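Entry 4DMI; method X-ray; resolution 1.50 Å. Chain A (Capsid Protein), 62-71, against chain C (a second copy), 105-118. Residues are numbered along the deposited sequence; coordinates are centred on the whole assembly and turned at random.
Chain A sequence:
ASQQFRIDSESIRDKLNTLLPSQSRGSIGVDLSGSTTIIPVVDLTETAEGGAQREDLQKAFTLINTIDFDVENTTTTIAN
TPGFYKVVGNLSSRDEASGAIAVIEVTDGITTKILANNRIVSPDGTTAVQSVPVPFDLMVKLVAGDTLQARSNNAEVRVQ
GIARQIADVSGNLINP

Chain A 62-71: TLINTIDFDV
Chain C (105-118) EVTDGITTKILANN

Two copies of the capsid protein meet here through a tight turn running into a strand on chain A and a β-hairpin on chain C, burying 521 Å² in all. The hairpin pairs strand 105-107 with strand 112-114: C:Val106 N donates to C:Lys113 O at 3.0 Å, and C:Lys113 N returns a bond to C:Val106 O at 2.9 Å. In register, A:Leu63 CA lies 6.0 Å from C:Val106 CA, A:Asp68 CA lies 6.4 Å from C:Lys113 CA, and A:Asp70 CA lies 8.8 Å from C:Asn117 CA; the paired numbers rise together. No hydrogen bond joins backbone to backbone; a lysine side chain on chain A's carbonyls, apolar packing and water do the joining.

A:Thr62 (phi/psi -127/166, chi1 p) has its CA-to-CB bond pointing away and organizes the turn instead. A:Thr62 N donates to A:Asn65 OD1 at 2.8 Å, while A:Thr62 OG1 accepts from A:Asn65 N at 2.8 Å; A:Thr66 OG1 donates to A:Thr62 O at 2.7 Å. Residues 63-65 carry helical angles, and A:Asn65 takes chi1 p to close this loop.

A:Leu63 (-55/-41) gives up the most surface, 144 Å². Its CB starts sideways, but chi1 t and chi2 p bring the tip to the hairpin. A:Leu63 CD1 sits 3.9 Å from C:Val106 CG1 and 4.2 Å from C:Thr111 CG2, while A:Leu63 CD2 reaches 3.5 Å from C:Asp108 CG. A branched apolar end suits a site that touches both strands and the connecting loop. That loop is itself braced: C:Asp108, chi1 p, accepts at OD1 from C:Ile110 N (2.9 Å) and C:Thr111 N (2.7 Å), and C:Gly109 adopts 92/-14, where a CB would jam against the preceding carbonyl O.

The CA-to-CB bond of A:Ile64 points away from the hairpin. The turn's key polar feature is a pair of backbone acceptors: C:Lys113 NZ donates to A:Leu63 O and to A:Thr66 O, each at 2.8 Å. Lysine suits this place because its nearly straight chain (chi1 m, then t, t, t) carries the ammonium to both carbonyls while its methylenes pack alongside, C:Lys113 CD 4.0 Å from A:Thr66 CB and C:Lys113 CG 4.1 Å from A:Leu63 CD1.

A:Thr66 (-79/124, chi1 m) is buried with its CA-to-CB bond toward the hairpin, A:Thr66 CG2 lying 3.9 Å from CD2 of C:Leu115 (chi1 m, chi2 t), beside the corner at 115-116. Chain A then becomes extended, and the CA-to-CB bonds alternate: A:Ile67 and A:Phe69 away, A:Asp68 and A:Asp70 toward.

A:Asp68 (-86/139, chi1 p) sets OD1 3.6 Å from C:Lys113 CD but 4.4 Å from C:Lys113 NZ, beyond a salt bridge. At this exposed margin A:Asp68 OD2 accepts at 2.7 Å from a water, which accepts from C:Ile114 N at 2.9 Å. A second water donates to A:Phe69 O at 3.2 Å and accepts from C:Asn117 ND2 at 3.0 Å. A:Asp70 (-157/93, chi1 t) places OD2 3.4 Å from C:Asn117 ND2, the last approach before A:Val71 passes out of reach.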

# COMPACT_ATOMS: atom_id res chain seq x y z
N THR A 62 -17.46 2.01 6.75
CA THR A 62 -18.34 1.86 7.91
C THR A 62 -19.66 1.26 7.47
O THR A 62 -19.96 1.22 6.29
CB THR A 62 -18.64 3.21 8.58
OG1 THR A 62 -19.43 4.02 7.69
CG2 THR A 62 -17.36 3.94 8.94
N LEU A 63 -20.44 0.79 8.43
CA LEU A 63 -21.77 0.29 8.13
C LEU A 63 -22.58 1.36 7.40
O LEU A 63 -23.28 1.07 6.43
CB LEU A 63 -22.48 -0.11 9.42
CG LEU A 63 -23.89 -0.67 9.23
CD1 LEU A 63 -23.84 -1.93 8.38
CD2 LEU A 63 -24.51 -0.96 10.58
N ILE A 64 -22.44 2.61 7.84
CA ILE A 64 -23.21 3.69 7.26
C ILE A 64 -22.73 4.10 5.87
O ILE A 64 -23.55 4.31 4.98
CB ILE A 64 -23.27 4.90 8.22
CG1 ILE A 64 -24.16 4.55 9.42
CG2 ILE A 64 -23.83 6.13 7.51
CD1 ILE A 64 -24.16 5.60 10.52
N ASN A 65 -21.42 4.17 5.66
CA ASN A 65 -20.90 4.72 4.40
C ASN A 65 -20.71 3.71 3.25
O ASN A 65 -20.43 4.10 2.12
CB ASN A 65 -19.64 5.58 4.61
CG ASN A 65 -18.36 4.76 4.87
OD1 ASN A 65 -18.27 3.57 4.54
ND2 ASN A 65 -17.34 5.42 5.42
N THR A 66 -20.86 2.43 3.55
CA THR A 66 -20.53 1.40 2.57
C THR A 66 -21.61 1.21 1.51
O THR A 66 -22.79 0.96 1.82
CB THR A 66 -20.20 0.05 3.24
OG1 THR A 66 -19.00 0.18 4.02
CG2 THR A 66 -19.98 -1.05 2.21
N ILE A 67 -21.22 1.35 0.25
CA ILE A 67 -22.10 1.05 -0.87
C ILE A 67 -21.82 -0.41 -1.26
O ILE A 67 -20.88 -0.68 -2.01
CB ILE A 67 -21.83 1.97 -2.07
CG1 ILE A 67 -21.98 3.45 -1.68
CG2 ILE A 67 -22.77 1.65 -3.21
CD1 ILE A 67 -21.31 4.40 -2.68
N ASP A 68 -22.60 -1.34 -0.73
CA ASP A 68 -22.40 -2.75 -1.05
C ASP A 68 -23.13 -3.13 -2.32
O ASP A 68 -24.26 -2.68 -2.56
CB ASP A 68 -22.84 -3.64 0.13
CG ASP A 68 -24.28 -3.37 0.58
OD1 ASP A 68 -24.66 -2.19 0.80
OD2 ASP A 68 -25.04 -4.35 0.72
N PHE A 69 -22.50 -3.95 -3.16
CA PHE A 69 -23.16 -4.42 -4.39
C PHE A 69 -22.81 -5.87 -4.71
O PHE A 69 -21.73 -6.36 -4.38
CB PHE A 69 -22.86 -3.49 -5.59
CG PHE A 69 -21.39 -3.28 -5.85
CD1 PHE A 69 -20.70 -2.26 -5.23
CD2 PHE A 69 -20.70 -4.10 -6.75
CE1 PHE A 69 -19.35 -2.06 -5.45
CE2 PHE A 69 -19.33 -3.91 -6.99
CZ PHE A 69 -18.66 -2.89 -6.33
N ASP A 70 -23.75 -6.56 -5.34
CA ASP A 70 -23.63 -7.97 -5.70
C ASP A 70 -24.60 -8.17 -6.87
O ASP A 70 -25.81 -8.41 -6.69
CB ASP A 70 -23.99 -8.86 -4.52
CG ASP A 70 -23.75 -10.33 -4.78
OD1 ASP A 70 -23.35 -10.70 -5.90
OD2 ASP A 70 -23.99 -11.14 -3.86
N VAL A 71 -24.06 -8.04 -8.08
CA VAL A 71 -24.84 -7.80 -9.29
C VAL A 71 -24.80 -9.00 -10.22
O VAL A 71 -23.72 -9.45 -10.61
CB VAL A 71 -24.26 -6.59 -10.04
CG1 VAL A 71 -25.06 -6.30 -11.30
CG2 VAL A 71 -24.21 -5.38 -9.14
N GLU C 105 -18.66 -9.46 7.24
CA GLU C 105 -19.73 -8.47 7.20
C GLU C 105 -19.72 -7.55 8.43
O GLU C 105 -19.09 -7.84 9.46
CB GLU C 105 -21.10 -9.13 6.97
CG GLU C 105 -21.53 -10.04 8.07
CD GLU C 105 -22.62 -11.07 7.68
OE1 GLU C 105 -23.14 -11.08 6.53
OE2 GLU C 105 -22.96 -11.88 8.55
N VAL C 106 -20.37 -6.40 8.28
CA VAL C 106 -20.56 -5.48 9.40
C VAL C 106 -22.06 -5.30 9.62
O VAL C 106 -22.83 -5.28 8.66
CB VAL C 106 -19.84 -4.12 9.15
CG1 VAL C 106 -20.31 -3.46 7.87
CG2 VAL C 106 -20.01 -3.18 10.33
N THR C 107 -22.47 -5.22 10.89
CA THR C 107 -23.89 -5.18 11.24
C THR C 107 -24.13 -4.40 12.52
O THR C 107 -23.25 -4.31 13.38
CB THR C 107 -24.44 -6.62 11.39
OG1 THR C 107 -25.86 -6.57 11.60
CG2 THR C 107 -23.80 -7.33 12.57
N ASP C 108 -25.33 -3.83 12.65
CA ASP C 108 -25.72 -3.19 13.91
C ASP C 108 -26.89 -3.93 14.53
O ASP C 108 -27.52 -3.44 15.46
CB ASP C 108 -26.03 -1.69 13.72
CG ASP C 108 -27.19 -1.43 12.77
OD1 ASP C 108 -27.74 -2.40 12.21
OD2 ASP C 108 -27.54 -0.25 12.58
N GLY C 109 -27.17 -5.12 14.01
CA GLY C 109 -28.31 -5.89 14.48
C GLY C 109 -29.56 -5.61 13.66
O GLY C 109 -30.55 -6.34 13.76
N ILE C 110 -29.52 -4.55 12.86
CA ILE C 110 -30.63 -4.18 11.99
C ILE C 110 -30.23 -4.23 10.52
O ILE C 110 -30.84 -4.94 9.72
CB ILE C 110 -31.16 -2.78 12.33
CG1 ILE C 110 -31.68 -2.73 13.76
CG2 ILE C 110 -32.25 -2.35 11.36
CD1 ILE C 110 -32.11 -1.35 14.20
N THR C 111 -29.19 -3.47 10.18
CA THR C 111 -28.64 -3.46 8.83
C THR C 111 -27.34 -4.28 8.80
O THR C 111 -26.55 -4.22 9.74
CB THR C 111 -28.34 -2.01 8.36
OG1 THR C 111 -29.55 -1.24 8.39
CG2 THR C 111 -27.78 -2.00 6.95
N THR C 112 -27.15 -5.06 7.73
CA THR C 112 -25.93 -5.84 7.56
C THR C 112 -25.39 -5.65 6.15
O THR C 112 -26.14 -5.73 5.18
CB THR C 112 -26.18 -7.34 7.79
OG1 THR C 112 -26.78 -7.55 9.07
CG2 THR C 112 -24.86 -8.14 7.71
N LYS C 113 -24.09 -5.40 6.03
CA LYS C 113 -23.44 -5.26 4.73
C LYS C 113 -22.25 -6.19 4.60
O LYS C 113 -21.41 -6.26 5.50
CB LYS C 113 -23.00 -3.81 4.48
CG LYS C 113 -24.18 -2.87 4.40
CD LYS C 113 -23.75 -1.43 4.16
CE LYS C 113 -24.97 -0.52 4.04
NZ LYS C 113 -24.58 0.92 3.93
N ILE C 114 -22.18 -6.90 3.49
CA ILE C 114 -21.06 -7.80 3.21
C ILE C 114 -19.88 -7.01 2.66
O ILE C 114 -20.02 -6.26 1.69
CB ILE C 114 -21.49 -8.90 2.23
CG1 ILE C 114 -22.50 -9.83 2.92
CG2 ILE C 114 -20.27 -9.68 1.70
CD1 ILE C 114 -23.32 -10.67 1.94
N LEU C 115 -18.72 -7.17 3.29
CA LEU C 115 -17.49 -6.48 2.87
C LEU C 115 -16.56 -7.36 2.04
O LEU C 115 -15.70 -6.86 1.32
CB LEU C 115 -16.75 -5.95 4.10
CG LEU C 115 -17.52 -5.02 5.04
CD1 LEU C 115 -16.61 -4.50 6.15
CD2 LEU C 115 -18.16 -3.86 4.27
N ALA C 116 -16.72 -8.68 2.16
CA ALA C 116 -15.95 -9.64 1.38
C ALA C 116 -16.84 -10.85 1.12
O ALA C 116 -17.47 -11.37 2.04
CB ALA C 116 -14.67 -10.04 2.12
N ASN C 117 -16.89 -11.29 -0.13
CA ASN C 117 -17.85 -12.29 -0.59
C ASN C 117 -17.12 -13.43 -1.30
O ASN C 117 -16.22 -13.18 -2.10
CB ASN C 117 -18.82 -11.61 -1.55
CG ASN C 117 -20.11 -12.37 -1.74
OD1 ASN C 117 -20.15 -13.61 -1.70
ND2 ASN C 117 -21.18 -11.63 -1.99
N ASN C 118 -17.51 -14.67 -1.03
CA ASN C 118 -16.82 -15.82 -1.64
C ASN C 118 -17.47 -16.40 -2.89
O ASN C 118 -16.85 -17.22 -3.57
CB ASN C 118 -16.68 -16.95 -0.62
CG ASN C 118 -17.99 -17.67 -0.39
OD1 ASN C 118 -19.02 -17.03 -0.19
ND2 ASN C 118 -17.97 -19.00 -0.46
O HOH W 1 -24.29 -6.80 1.56
O HOH W 2 -20.84 -8.66 -2.31